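Local structure of fatty acid CoA ligase (Marinactinospora thermotolerans, 6SQ8) at residues G379-F384 and N406-R411; R9-I14 and L66-Q71; A230-I235 and H256-R261; E454-L459 and V473-S478. The protein belongs to the ANL superfamily of AMP-binding enzymes, built of a large N-terminal and a small C-terminal domain, and holds adenosine monophosphate in its pocket. All blocks are in the same frame, centred on the assembly; numbering follows the deposited sequence.

Contact 1 (G379-F384 and N406-R411); sequences GDVGTF and NVYSRR. With AMP (adenosine monophosphate), chain G.
Asp380 and Arg410 come together over the ribose of adenosine monophosphate. The carboxylate accepts a hydrogen bond at OD1 from AMP O2' (2.6 Å). Arg410 NH2 donates to the same AMP O2' over 2.7 Å. The hydroxyl thus serves as donor to one side chain and acceptor from the other. It lies at the edge of the guanidinium, in its plane, whereas Asp380 OD1 approaches that group obliquely, and the direct ion pair from Asp380 OD1 to Arg410 NH2 is long at 3.9 Å. AMP O3' also sits beside the carboxylate, but its exact place is uncertain. Asp380 OD2 is also hydrogen-bonded to Tyr297 OH, which gives the carboxylate a partner within the protein. Asp380 closes the Arg-Thr-Gly-Asp sequence of the AMP-binding family, whose aspartate grips the ribose; helix 409-418, by contrast, belongs in this family to the small C-terminal domain, so the nucleotide is held from both domains. At Val381 the contact turns apolar: CG1, placed anti to the backbone N (chi1 156°), reaches Tyr408 CE1 at 3.7 Å, the two side chains crossing at about a right angle. Val346 touches both. The phenol is tethered in its turn by Asn406, whose ND2 donates to Tyr408 OH over 3.1 Å, nearly straight at 165° and with the hydroxyl in the amide plane.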
loop_
_atom_site.group_PDB
_atom_site.type_symbol
_atom_site.label_atom_id
_atom_site.label_comp_id
_atom_site.label_asym_id
_atom_site.label_seq_id
_atom_site.Cartn_x
_atom_site.Cartn_y
_atom_site.Cartn_z
ATOM N N GLY A 379 1.567 -14.912 -1.179
ATOM C CA GLY A 379 2.975 -14.861 -1.593
ATOM C C GLY A 379 3.923 -14.667 -0.415
ATOM O O GLY A 379 5.131 -14.613 -0.595
ATOM N N ASP A 380 3.347 -14.540 0.793
ATOM C CA ASP A 380 4.078 -14.391 2.016
ATOM C C ASP A 380 4.103 -15.731 2.740
ATOM O O ASP A 380 3.239 -16.591 2.527
ATOM C CB ASP A 380 3.449 -13.344 2.925
ATOM C CG ASP A 380 3.574 -11.947 2.369
ATOM O OD1 ASP A 380 4.712 -11.607 1.905
ATOM O OD2 ASP A 380 2.527 -11.202 2.377
ATOM N N VAL A 381 5.105 -15.844 3.611
ATOM C CA VAL A 381 5.346 -16.981 4.451
ATOM C C VAL A 381 5.386 -16.479 5.902
ATOM O O VAL A 381 5.904 -15.404 6.185
ATOM C CB VAL A 381 6.658 -17.654 4.006
ATOM C CG1 VAL A 381 7.305 -18.468 5.099
ATOM C CG2 VAL A 381 6.438 -18.510 2.779
ATOM N N GLY A 382 4.815 -17.259 6.823
ATOM C CA GLY A 382 4.734 -16.821 8.213
ATOM C C GLY A 382 4.092 -17.844 9.135
ATOM O O GLY A 382 3.971 -19.017 8.798
ATOM N N THR A 383 3.710 -17.377 10.324
ATOM C CA THR A 383 3.159 -18.223 11.341
ATOM C C THR A 383 2.429 -17.386 12.401
ATOM O O THR A 383 2.695 -16.190 12.559
ATOM C CB THR A 383 4.265 -19.058 11.998
ATOM O OG1 THR A 383 3.630 -20.063 12.785
ATOM C CG2 THR A 383 5.182 -18.250 12.891
ATOM N N PHE A 384 1.544 -18.058 13.141
ATOM C CA PHE A 384 0.795 -17.476 14.235
ATOM C C PHE A 384 1.472 -17.822 15.564
ATOM O O PHE A 384 2.037 -18.913 15.717
ATOM C CB PHE A 384 -0.645 -17.992 14.253
ATOM C CG PHE A 384 -1.547 -17.402 13.197
ATOM C CD1 PHE A 384 -2.255 -16.234 13.444
ATOM C CD2 PHE A 384 -1.695 -18.019 11.959
ATOM C CE1 PHE A 384 -3.074 -15.689 12.466
ATOM C CE2 PHE A 384 -2.513 -17.465 10.987
ATOM C CZ PHE A 384 -3.193 -16.298 11.235
ATOM N N ASN A 406 15.289 -23.930 5.627
ATOM C CA ASN A 406 14.816 -22.601 5.292
ATOM C C ASN A 406 15.451 -21.561 6.221
ATOM O O ASN A 406 15.243 -21.590 7.431
ATOM C CB ASN A 406 13.282 -22.473 5.353
ATOM C CG ASN A 406 12.603 -23.037 4.130
ATOM O OD1 ASN A 406 13.263 -23.392 3.150
ATOM N ND2 ASN A 406 11.283 -23.042 4.149
ATOM N N VAL A 407 16.184 -20.626 5.622
ATOM C CA VAL A 407 16.639 -19.445 6.321
ATOM C C VAL A 407 15.745 -18.284 5.890
ATOM O O VAL A 407 15.741 -17.886 4.728
ATOM C CB VAL A 407 18.123 -19.170 6.012
ATOM C CG1 VAL A 407 18.539 -17.744 6.348
ATOM C CG2 VAL A 407 19.026 -20.162 6.729
ATOM N N TYR A 408 14.974 -17.742 6.830
ATOM C CA TYR A 408 14.045 -16.667 6.495
ATOM C C TYR A 408 14.794 -15.351 6.632
ATOM O O TYR A 408 15.290 -15.025 7.704
ATOM C CB TYR A 408 12.795 -16.747 7.360
ATOM C CG TYR A 408 12.057 -18.051 7.189
ATOM C CD1 TYR A 408 11.439 -18.369 5.992
ATOM C CD2 TYR A 408 12.052 -19.008 8.197
ATOM C CE1 TYR A 408 10.803 -19.589 5.810
ATOM C CE2 TYR A 408 11.411 -20.222 8.036
ATOM C CZ TYR A 408 10.783 -20.516 6.839
ATOM O OH TYR A 408 10.154 -21.713 6.700
ATOM N N SER A 409 14.917 -14.630 5.522
ATOM C CA SER A 409 15.757 -13.448 5.486
ATOM C C SER A 409 15.289 -12.385 6.496
ATOM O O SER A 409 16.117 -11.662 7.009
ATOM C CB SER A 409 15.848 -12.884 4.105
ATOM O OG SER A 409 14.557 -12.743 3.554
ATOM N N ARG A 410 13.984 -12.294 6.779
ATOM C CA ARG A 410 13.492 -11.241 7.678
ATOM C C ARG A 410 13.936 -11.528 9.120
ATOM O O ARG A 410 14.231 -10.602 9.854
ATOM C CB ARG A 410 11.977 -11.037 7.561
ATOM C CG ARG A 410 11.580 -10.290 6.298
ATOM C CD ARG A 410 10.185 -9.695 6.310
ATOM N NE ARG A 410 9.578 -9.760 4.976
ATOM C CZ ARG A 410 8.286 -9.606 4.733
ATOM N NH1 ARG A 410 7.478 -9.261 5.720
ATOM N NH2 ARG A 410 7.798 -9.787 3.523
ATOM N N ARG A 411 14.021 -12.801 9.507
ATOM C CA ARG A 411 14.496 -13.167 10.835
ATOM C C ARG A 411 15.944 -12.687 10.996
ATOM O O ARG A 411 16.307 -12.197 12.061
ATOM C CB ARG A 411 14.389 -14.676 11.116
ATOM C CG ARG A 411 12.969 -15.206 11.272
ATOM C CD ARG A 411 12.616 -16.154 12.422
ATOM N NE ARG A 411 13.642 -17.097 12.871
ATOM C CZ ARG A 411 13.737 -18.384 12.518
ATOM N NH1 ARG A 411 12.833 -18.946 11.727
ATOM N NH2 ARG A 411 14.723 -19.126 12.998
HETATM P P AMP G . 2.352 -6.052 -3.274
HETATM O O1P AMP G . 0.910 -5.661 -3.122
HETATM O O2P AMP G . 2.579 -7.416 -3.940
HETATM O O3P AMP G . 3.151 -4.916 -3.875
HETATM O "O5'" AMP G . 2.864 -6.166 -1.720
HETATM C "C5'" AMP G . 2.539 -7.214 -0.784
HETATM C "C4'" AMP G . 3.729 -7.613 0.084
HETATM O "O4'" AMP G . 4.279 -6.524 0.812
HETATM C "C3'" AMP G . 3.338 -8.597 1.149
HETATM O "O3'" AMP G . 3.547 -9.858 0.579
HETATM C "C2'" AMP G . 4.224 -8.331 2.363
HETATM O "O2'" AMP G . 5.417 -9.137 2.506
HETATM C "C1'" AMP G . 4.618 -6.877 2.163
HETATM N N9 AMP G . 3.890 -6.049 3.160
HETATM C C8 AMP G . 2.847 -5.212 2.947
HETATM N N7 AMP G . 2.454 -4.635 4.115
HETATM C C5 AMP G . 3.255 -5.118 5.092
HETATM C C6 AMP G . 3.391 -4.943 6.559
HETATM N N6 AMP G . 2.592 -4.111 7.236
HETATM N N1 AMP G . 4.359 -5.639 7.183
HETATM C C2 AMP G . 5.184 -6.485 6.504
HETATM N N3 AMP G . 5.123 -6.708 5.172
HETATM C C4 AMP G . 4.198 -6.054 4.443
#

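Contact 2 (R9-I14 and L66-Q71); sequences RVMDGI and LRLAVQ
Leu68 is the bump of this contact: its isobutyl group projects from helix 61-72 into a hollow formed by Val10, Met11 and Ile14 at the end of helix 5-13. Its two methyls share out the walls. CD1 lies against Val10, 3.9 Å from Val10 CB, while Leu68 CD2 enters between Val10 and Met11, 3.7 Å from Val10 CG1 and equally 3.7 Å from Met11 SD. Ile14 closes the hollow more loosely, Ile14 CD1 standing 4.4 Å from Leu68 CD2. The methionine owes its role to its folded chain: with chi2 at -63° and chi3 at -53° it curls instead of extending, and the thioether sulfur, not the terminal methyl, meets the leucine, 4.0 Å from Leu68 CG. Both Val10 and Met11 cross Leu68 obliquely. No hydrogen bond links the two segments, and all four side chains are buried. Behind the hollow, Arg32 and Val35 of helix 28-44 touch Met11 and Leu214 of helix 205-215 touches Val10, while Gln211 of the same helix touches Leu68 itself. On another flank of helix 61-72, Leu66 and Val70 rest on Cys55 and Val53 of strand 52-56. That helix is the connection of a beta-alpha-beta crossover between the neighbouring parallel strands 52-56 and 76-79, and helix 5-13 packs on it within the alpha/beta N-terminal domain.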
loop_
_atom_site.group_PDB
_atom_site.type_symbol
_atom_site.label_atom_id
_atom_site.label_comp_id
_atom_site.label_asym_id
_atom_site.label_seq_id
_atom_site.Cartn_x
_atom_site.Cartn_y
_atom_site.Cartn_z
ATOM N N ARG A 9 -22.512 4.590 -1.789
ATOM C CA ARG A 9 -22.192 4.540 -0.352
ATOM C C ARG A 9 -21.249 5.684 0.009
ATOM O O ARG A 9 -21.415 6.332 1.060
ATOM C CB ARG A 9 -21.545 3.215 0.062
ATOM C CG ARG A 9 -21.320 3.083 1.564
ATOM C CD ARG A 9 -20.538 1.830 1.901
ATOM N NE ARG A 9 -20.218 1.750 3.324
ATOM C CZ ARG A 9 -19.875 0.634 3.947
ATOM N NH1 ARG A 9 -19.657 -0.483 3.263
ATOM N NH2 ARG A 9 -19.770 0.641 5.261
ATOM N N VAL A 10 -20.260 5.911 -0.860
ATOM C CA VAL A 10 -19.256 6.920 -0.619
ATOM C C VAL A 10 -19.926 8.295 -0.722
ATOM O O VAL A 10 -19.859 9.083 0.214
ATOM C CB VAL A 10 -18.074 6.776 -1.591
ATOM C CG1 VAL A 10 -17.048 7.858 -1.343
ATOM C CG2 VAL A 10 -17.432 5.382 -1.536
ATOM N N MET A 11 -20.605 8.543 -1.848
ATOM C CA MET A 11 -21.359 9.771 -2.077
ATOM C C MET A 11 -22.274 10.073 -0.882
ATOM O O MET A 11 -22.334 11.204 -0.387
ATOM C CB MET A 11 -22.208 9.644 -3.344
ATOM C CG MET A 11 -21.407 9.696 -4.626
ATOM S SD MET A 11 -20.549 11.275 -4.872
ATOM C CE MET A 11 -21.862 12.492 -4.688
ATOM N N ASP A 12 -22.986 9.042 -0.426
ATOM C CA ASP A 12 -24.010 9.161 0.598
ATOM C C ASP A 12 -23.379 9.669 1.898
ATOM O O ASP A 12 -24.018 10.387 2.656
ATOM C CB ASP A 12 -24.725 7.822 0.825
ATOM C CG ASP A 12 -26.252 7.903 0.888
ATOM O OD1 ASP A 12 -26.844 8.624 0.039
ATOM O OD2 ASP A 12 -26.851 7.248 1.794
ATOM N N GLY A 13 -22.127 9.277 2.154
ATOM C CA GLY A 13 -21.439 9.537 3.424
ATOM C C GLY A 13 -20.932 10.970 3.544
ATOM O O GLY A 13 -20.811 11.477 4.644
ATOM N N ILE A 14 -20.643 11.613 2.409
ATOM C CA ILE A 14 -19.890 12.883 2.351
ATOM C C ILE A 14 -20.528 13.923 3.276
ATOM O O ILE A 14 -21.713 14.224 3.147
ATOM C CB ILE A 14 -19.813 13.394 0.901
ATOM C CG1 ILE A 14 -19.087 12.389 0.003
ATOM C CG2 ILE A 14 -19.165 14.766 0.838
ATOM C CD1 ILE A 14 -19.109 12.740 -1.474
ATOM N N LEU A 66 -12.724 12.493 -9.312
ATOM C CA LEU A 66 -12.604 11.810 -10.592
ATOM C C LEU A 66 -12.814 10.305 -10.386
ATOM O O LEU A 66 -13.518 9.676 -11.159
ATOM C CB LEU A 66 -11.243 12.102 -11.236
ATOM C CG LEU A 66 -10.943 11.335 -12.530
ATOM C CD1 LEU A 66 -11.978 11.662 -13.582
ATOM C CD2 LEU A 66 -9.553 11.633 -13.061
ATOM N N ARG A 67 -12.186 9.741 -9.349
ATOM C CA ARG A 67 -12.240 8.290 -9.116
ATOM C C ARG A 67 -13.700 7.891 -8.875
ATOM O O ARG A 67 -14.203 6.911 -9.442
ATOM C CB ARG A 67 -11.358 7.891 -7.932
ATOM C CG ARG A 67 -11.236 6.388 -7.669
ATOM C CD ARG A 67 -10.765 6.125 -6.245
ATOM N NE ARG A 67 -10.045 4.873 -6.023
ATOM C CZ ARG A 67 -8.729 4.770 -5.878
ATOM N NH1 ARG A 67 -7.962 5.811 -6.156
ATOM N NH2 ARG A 67 -8.190 3.637 -5.457
ATOM N N LEU A 68 -14.363 8.694 -8.044
ATOM C CA LEU A 68 -15.709 8.463 -7.621
ATOM C C LEU A 68 -16.638 8.564 -8.837
ATOM O O LEU A 68 -17.557 7.762 -8.987
ATOM C CB LEU A 68 -16.029 9.499 -6.537
ATOM C CG LEU A 68 -17.223 9.208 -5.639
ATOM C CD1 LEU A 68 -17.327 7.734 -5.295
ATOM C CD2 LEU A 68 -17.144 10.045 -4.378
ATOM N N ALA A 69 -16.366 9.531 -9.718
ATOM C CA ALA A 69 -17.143 9.721 -10.943
ATOM C C ALA A 69 -16.959 8.520 -11.881
ATOM O O ALA A 69 -17.932 7.979 -12.375
ATOM C CB ALA A 69 -16.761 11.017 -11.607
ATOM N N VAL A 70 -15.716 8.095 -12.100
ATOM C CA VAL A 70 -15.434 6.947 -12.947
ATOM C C VAL A 70 -16.199 5.718 -12.447
ATOM O O VAL A 70 -16.670 4.903 -13.242
ATOM C CB VAL A 70 -13.926 6.659 -13.014
ATOM C CG1 VAL A 70 -13.634 5.270 -13.588
ATOM C CG2 VAL A 70 -13.184 7.749 -13.788
ATOM N N GLN A 71 -16.292 5.560 -11.127
ATOM C CA GLN A 71 -16.927 4.383 -10.529
ATOM C C GLN A 71 -18.453 4.519 -10.608
ATOM O O GLN A 71 -19.139 3.561 -10.937
ATOM C CB GLN A 71 -16.408 4.172 -9.107
ATOM C CG GLN A 71 -14.987 3.598 -9.083
ATOM C CD GLN A 71 -14.373 3.609 -7.706
ATOM O OE1 GLN A 71 -14.762 4.387 -6.838
ATOM N NE2 GLN A 71 -13.408 2.733 -7.490
#

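Contact 3 (A230-I235 and H256-R261); sequences AVLEAI and HPALPR
A single side chain of helix 228-237, Leu232, meets three residues of the 256-261 loop. Its CD2 methyl faces the start of the turn, 3.9 Å from CD2 of the His256 imidazole, which it approaches obliquely, and 4.3 Å from Ala258 CB. The other branch goes to the following leucine: Leu232 CD1 lies 4.0 Å from Leu259 CD1, the two side chains crossing at about a right angle. Between these points Leu232 CD2 also passes Leu259 N at 4.2 Å, so the methyl lies close over the backbone of the turn.

A type I beta turn gathers the three partners round the leucine. It runs from His256 to Leu259 and is closed by the backbone bond from Leu259 N to His256 O, 3.2 Å long. Within the turn, Pro257 CD lies over one face of the imidazole, toward the rim, and Ala258 CB at the ring edge. Ser262 OG is hydrogen-bonded to Ala258 O just beyond the turn. Farther out, Leu253 of helix 247-255 adds a wall against Leu232, while Leu264 and, from helix 279-289, Arg288 and Met289 lie against Leu259. The contact therefore joins two successive helices of the N-terminal domain through the loop that leaves the second.

Carbon meets carbon at each of the side-chain approaches, and no hydrogen bond or ion pair spans the segments, consistent with an attachment that rests on van der Waals contact and partial burial, not on directed polar bonds.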
loop_
_atom_site.group_PDB
_atom_site.type_symbol
_atom_site.label_atom_id
_atom_site.label_comp_id
_atom_site.label_asym_id
_atom_site.label_seq_id
_atom_site.Cartn_x
_atom_site.Cartn_y
_atom_site.Cartn_z
ATOM N N ALA A 230 6.288 19.020 7.390
ATOM C CA ALA A 230 4.982 19.351 6.795
ATOM C C ALA A 230 3.868 18.524 7.442
ATOM O O ALA A 230 2.812 19.067 7.732
ATOM C CB ALA A 230 5.031 19.130 5.307
ATOM N N VAL A 231 4.121 17.224 7.640
ATOM C CA VAL A 231 3.169 16.296 8.247
ATOM C C VAL A 231 2.894 16.717 9.691
ATOM O O VAL A 231 1.758 16.771 10.117
ATOM C CB VAL A 231 3.674 14.847 8.167
ATOM C CG1 VAL A 231 2.877 13.925 9.065
ATOM C CG2 VAL A 231 3.656 14.345 6.735
ATOM N N LEU A 232 3.958 17.014 10.424
ATOM C CA LEU A 232 3.855 17.521 11.795
ATOM C C LEU A 232 2.964 18.762 11.823
ATOM O O LEU A 232 2.035 18.844 12.630
ATOM C CB LEU A 232 5.256 17.859 12.315
ATOM C CG LEU A 232 5.791 17.036 13.478
ATOM C CD1 LEU A 232 5.074 15.704 13.642
ATOM C CD2 LEU A 232 7.285 16.832 13.327
ATOM N N GLU A 233 3.262 19.714 10.928
ATOM C CA GLU A 233 2.566 20.992 10.863
ATOM C C GLU A 233 1.094 20.714 10.547
ATOM O O GLU A 233 0.203 21.228 11.223
ATOM C CB GLU A 233 3.248 21.902 9.830
ATOM C CG GLU A 233 3.114 23.385 10.080
ATOM C CD GLU A 233 1.775 23.974 9.640
ATOM O OE1 GLU A 233 1.359 23.705 8.461
ATOM O OE2 GLU A 233 1.131 24.699 10.487
ATOM N N ALA A 234 0.856 19.867 9.542
ATOM C CA ALA A 234 -0.493 19.543 9.071
ATOM C C ALA A 234 -1.304 18.902 10.191
ATOM O O ALA A 234 -2.464 19.219 10.352
ATOM C CB ALA A 234 -0.448 18.627 7.864
ATOM N N ILE A 235 -0.691 17.987 10.943
ATOM C CA ILE A 235 -1.411 17.287 11.988
ATOM C C ILE A 235 -1.915 18.305 13.013
ATOM O O ILE A 235 -3.051 18.237 13.419
ATOM C CB ILE A 235 -0.551 16.179 12.613
ATOM C CG1 ILE A 235 -0.299 15.053 11.602
ATOM C CG2 ILE A 235 -1.183 15.652 13.887
ATOM C CD1 ILE A 235 0.744 14.045 12.035
ATOM N N HIS A 256 12.189 12.916 14.265
ATOM C CA HIS A 256 12.389 14.324 13.938
ATOM C C HIS A 256 12.500 15.167 15.206
ATOM O O HIS A 256 11.739 14.959 16.156
ATOM C CB HIS A 256 11.257 14.837 13.055
ATOM C CG HIS A 256 11.512 16.169 12.452
ATOM N ND1 HIS A 256 12.182 16.323 11.250
ATOM C CD2 HIS A 256 11.165 17.403 12.865
ATOM C CE1 HIS A 256 12.234 17.607 10.945
ATOM N NE2 HIS A 256 11.598 18.292 11.926
ATOM N N PRO A 257 13.439 16.145 15.240
ATOM C CA PRO A 257 13.663 16.981 16.422
ATOM C C PRO A 257 12.466 17.824 16.901
ATOM O O PRO A 257 12.342 18.104 18.111
ATOM C CB PRO A 257 14.759 17.956 15.968
ATOM C CG PRO A 257 15.455 17.253 14.829
ATOM C CD PRO A 257 14.363 16.474 14.144
ATOM N N ALA A 258 11.608 18.227 15.954
ATOM C CA ALA A 258 10.462 19.075 16.258
ATOM C C ALA A 258 9.308 18.290 16.898
ATOM O O ALA A 258 8.340 18.909 17.301
ATOM C CB ALA A 258 9.994 19.781 15.006
ATOM N N LEU A 259 9.377 16.949 16.956
ATOM C CA LEU A 259 8.218 16.161 17.362
ATOM C C LEU A 259 7.726 16.586 18.744
ATOM O O LEU A 259 6.542 16.853 18.915
ATOM C CB LEU A 259 8.532 14.663 17.339
ATOM C CG LEU A 259 7.387 13.752 17.817
ATOM C CD1 LEU A 259 6.352 13.518 16.731
ATOM C CD2 LEU A 259 7.908 12.420 18.305
ATOM N N PRO A 260 8.563 16.593 19.796
ATOM C CA PRO A 260 8.084 16.946 21.136
ATOM C C PRO A 260 7.547 18.389 21.249
ATOM O O PRO A 260 6.645 18.642 22.041
ATOM C CB PRO A 260 9.323 16.707 22.019
ATOM C CG PRO A 260 10.497 16.847 21.061
ATOM C CD PRO A 260 9.993 16.241 19.774
ATOM N N ARG A 261 8.101 19.304 20.442
ATOM C CA ARG A 261 7.622 20.704 20.283
ATOM C C ARG A 261 6.166 20.713 19.763
ATOM O O ARG A 261 5.369 21.542 20.177
ATOM C CB ARG A 261 8.578 21.455 19.338
ATOM C CG ARG A 261 8.483 22.979 19.290
ATOM C CD ARG A 261 9.061 23.606 18.010
#

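Contact 4 (E454-L459 and V473-S478); sequences EHLRAL and VEFVRS
Val473 packs on the guanidinium of Arg457, its CG2 methyl over one face of the flat group, 3.7 Å from the plane and displaced toward the rim. The nearest atom there is Arg457 NH1, 3.7 Å from Val473 CG2, with Arg457 CZ following at 4.1 Å. The two side chains slide past each other in opposite directions. A bend in the arginine at chi3 (-106°) turns its end back toward the strand, and Glu454, one turn earlier on the helix, holds it there: Arg457 NE donates to Glu454 OE1 over 3.2 Å in a salt bridge. That bond is not flat, for OE1 is met from above the carboxylate plane and lies tilted out of the guanidinium plane. Val469 also touches Arg457, adding an apolar neighbour to the charged side chain.

Glu474, next along, turns its backbone to Ala441 and Val443, hydrogen bonds that align strand 472-475 parallel to strand 438-445. Helix 453-463 connects these two strands, giving a beta-alpha-beta unit within the small C-terminal domain of the AMP-binding enzyme, and the contact packs the helix on the second strand of that unit.

At Phe475 the helix is met by an aromatic ring. Leu456 CD1 comes to the ring edge, near its plane, 4.1 Å from Phe475 CE1, the two side chains approaching from opposite directions. The ring also touches Val443 and Val445 on the neighbouring strand. Leu456 reaches on to Leu416 of helix 409-418.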
loop_
_atom_site.group_PDB
_atom_site.type_symbol
_atom_site.label_atom_id
_atom_site.label_comp_id
_atom_site.label_asym_id
_atom_site.label_seq_id
_atom_site.Cartn_x
_atom_site.Cartn_y
_atom_site.Cartn_z
ATOM N N GLU A 454 31.933 -8.363 12.192
ATOM C CA GLU A 454 32.075 -9.582 12.926
ATOM C C GLU A 454 31.150 -9.588 14.151
ATOM O O GLU A 454 30.712 -10.662 14.553
ATOM C CB GLU A 454 33.539 -9.814 13.328
ATOM C CG GLU A 454 33.903 -11.292 13.379
ATOM C CD GLU A 454 33.602 -12.034 12.081
ATOM O OE1 GLU A 454 33.994 -11.510 11.004
ATOM O OE2 GLU A 454 32.937 -13.107 12.145
ATOM N N HIS A 455 30.889 -8.418 14.755
ATOM C CA HIS A 455 29.937 -8.332 15.872
ATOM C C HIS A 455 28.536 -8.711 15.381
ATOM O O HIS A 455 27.793 -9.419 16.056
ATOM C CB HIS A 455 29.904 -6.936 16.503
ATOM C CG HIS A 455 31.098 -6.569 17.329
ATOM N ND1 HIS A 455 32.096 -7.465 17.674
ATOM C CD2 HIS A 455 31.443 -5.392 17.890
ATOM C CE1 HIS A 455 32.991 -6.854 18.416
ATOM N NE2 HIS A 455 32.621 -5.584 18.541
ATOM N N LEU A 456 28.205 -8.248 14.175
ATOM C CA LEU A 456 26.920 -8.505 13.557
ATOM C C LEU A 456 26.798 -9.997 13.217
ATOM O O LEU A 456 25.779 -10.617 13.509
ATOM C CB LEU A 456 26.773 -7.624 12.310
ATOM C CG LEU A 456 26.903 -6.116 12.529
ATOM C CD1 LEU A 456 26.619 -5.371 11.251
ATOM C CD2 LEU A 456 25.988 -5.615 13.614
ATOM N N ARG A 457 27.840 -10.585 12.615
ATOM C CA ARG A 457 27.833 -12.002 12.341
ATOM C C ARG A 457 27.612 -12.759 13.651
ATOM O O ARG A 457 26.847 -13.701 13.700
ATOM C CB ARG A 457 29.117 -12.423 11.634
ATOM C CG ARG A 457 29.160 -12.012 10.165
ATOM C CD ARG A 457 30.340 -12.595 9.402
ATOM N NE ARG A 457 31.365 -11.588 9.135
ATOM C CZ ARG A 457 31.571 -10.977 7.955
ATOM N NH1 ARG A 457 30.946 -11.374 6.851
ATOM N NH2 ARG A 457 32.406 -9.949 7.886
ATOM N N ALA A 458 28.279 -12.316 14.716
ATOM C CA ALA A 458 28.294 -13.005 16.009
ATOM C C ALA A 458 26.919 -12.930 16.667
ATOM O O ALA A 458 26.476 -13.877 17.341
ATOM C CB ALA A 458 29.350 -12.395 16.892
ATOM N N LEU A 459 26.248 -11.797 16.452
ATOM C CA LEU A 459 24.922 -11.550 16.971
ATOM C C LEU A 459 23.923 -12.502 16.301
ATOM O O LEU A 459 23.076 -13.119 16.968
ATOM C CB LEU A 459 24.604 -10.078 16.698
ATOM C CG LEU A 459 23.440 -9.475 17.477
ATOM C CD1 LEU A 459 23.552 -9.709 18.982
ATOM C CD2 LEU A 459 23.379 -7.968 17.200
ATOM N N VAL A 473 29.053 -9.174 4.449
ATOM C CA VAL A 473 28.367 -8.037 5.007
ATOM C C VAL A 473 28.884 -6.777 4.309
ATOM O O VAL A 473 30.058 -6.489 4.392
ATOM C CB VAL A 473 28.578 -7.954 6.531
ATOM C CG1 VAL A 473 27.975 -6.681 7.120
ATOM C CG2 VAL A 473 28.007 -9.169 7.238
ATOM N N GLU A 474 27.993 -6.045 3.640
ATOM C CA GLU A 474 28.320 -4.830 2.909
ATOM C C GLU A 474 27.582 -3.650 3.541
ATOM O O GLU A 474 26.367 -3.709 3.693
ATOM C CB GLU A 474 27.852 -4.999 1.469
ATOM C CG GLU A 474 28.906 -5.632 0.601
ATOM C CD GLU A 474 29.830 -4.538 0.102
ATOM O OE1 GLU A 474 29.304 -3.489 -0.382
ATOM O OE2 GLU A 474 31.061 -4.707 0.242
ATOM N N PHE A 475 28.309 -2.577 3.843
ATOM C CA PHE A 475 27.698 -1.373 4.365
ATOM C C PHE A 475 27.342 -0.446 3.199
ATOM O O PHE A 475 28.160 -0.173 2.358
ATOM C CB PHE A 475 28.612 -0.694 5.392
ATOM C CG PHE A 475 28.904 -1.514 6.627
ATOM C CD1 PHE A 475 27.871 -2.010 7.400
ATOM C CD2 PHE A 475 30.200 -1.816 7.006
ATOM C CE1 PHE A 475 28.125 -2.763 8.538
ATOM C CE2 PHE A 475 30.454 -2.580 8.134
ATOM C CZ PHE A 475 29.416 -3.050 8.899
ATOM N N VAL A 476 26.095 0.033 3.181
ATOM C CA VAL A 476 25.520 0.769 2.062
ATOM C C VAL A 476 24.769 1.983 2.620
ATOM O O VAL A 476 24.376 1.982 3.792
ATOM C CB VAL A 476 24.593 -0.149 1.244
ATOM C CG1 VAL A 476 25.353 -1.304 0.608
ATOM C CG2 VAL A 476 23.452 -0.703 2.087
ATOM N N ARG A 477 24.587 3.018 1.790
ATOM C CA ARG A 477 24.008 4.273 2.281
ATOM C C ARG A 477 22.501 4.083 2.496
ATOM O O ARG A 477 21.942 4.624 3.449
ATOM C CB ARG A 477 24.372 5.479 1.413
ATOM C CG ARG A 477 23.861 5.475 -0.017
ATOM C CD ARG A 477 24.341 6.720 -0.752
ATOM N NE ARG A 477 23.842 7.956 -0.148
ATOM C CZ ARG A 477 24.528 8.752 0.673
ATOM N NH1 ARG A 477 25.778 8.468 1.008
ATOM N NH2 ARG A 477 23.949 9.840 1.153
ATOM N N SER A 478 21.857 3.277 1.648
ATOM C CA SER A 478 20.429 2.958 1.824
ATOM C C SER A 478 20.077 1.635 1.151
ATOM O O SER A 478 20.838 1.118 0.349
ATOM C CB SER A 478 19.572 4.062 1.274
ATOM O OG SER A 478 19.592 4.038 -0.146
#

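In the fold
Contact 1 lies at the adenosine monophosphate, whose other partners include Gln300 and Lys486, residues that also line the pocket of 1-ethanoyl-9H-pyrido[3,4-b]indole-3-carboxylic acid; the side chain of Asp380 is about 8 Å from that second ligand. Contacts 1 and 2 stand on opposite sides of the chain's centre, their centres 39 Å apart. The side chain of Val10 in contact 2 is about 13 Å from the same ligand. Contact 3 belongs with contact 2 to the N-terminal domain, their nearest atoms about 19 Å apart. Contact 4 approaches contact 1 more closely, to about 8 Å between nearest atoms, and helix 409-418 bridges them: Arg410 on it binds the nucleotide and Leu416 meets Leu456.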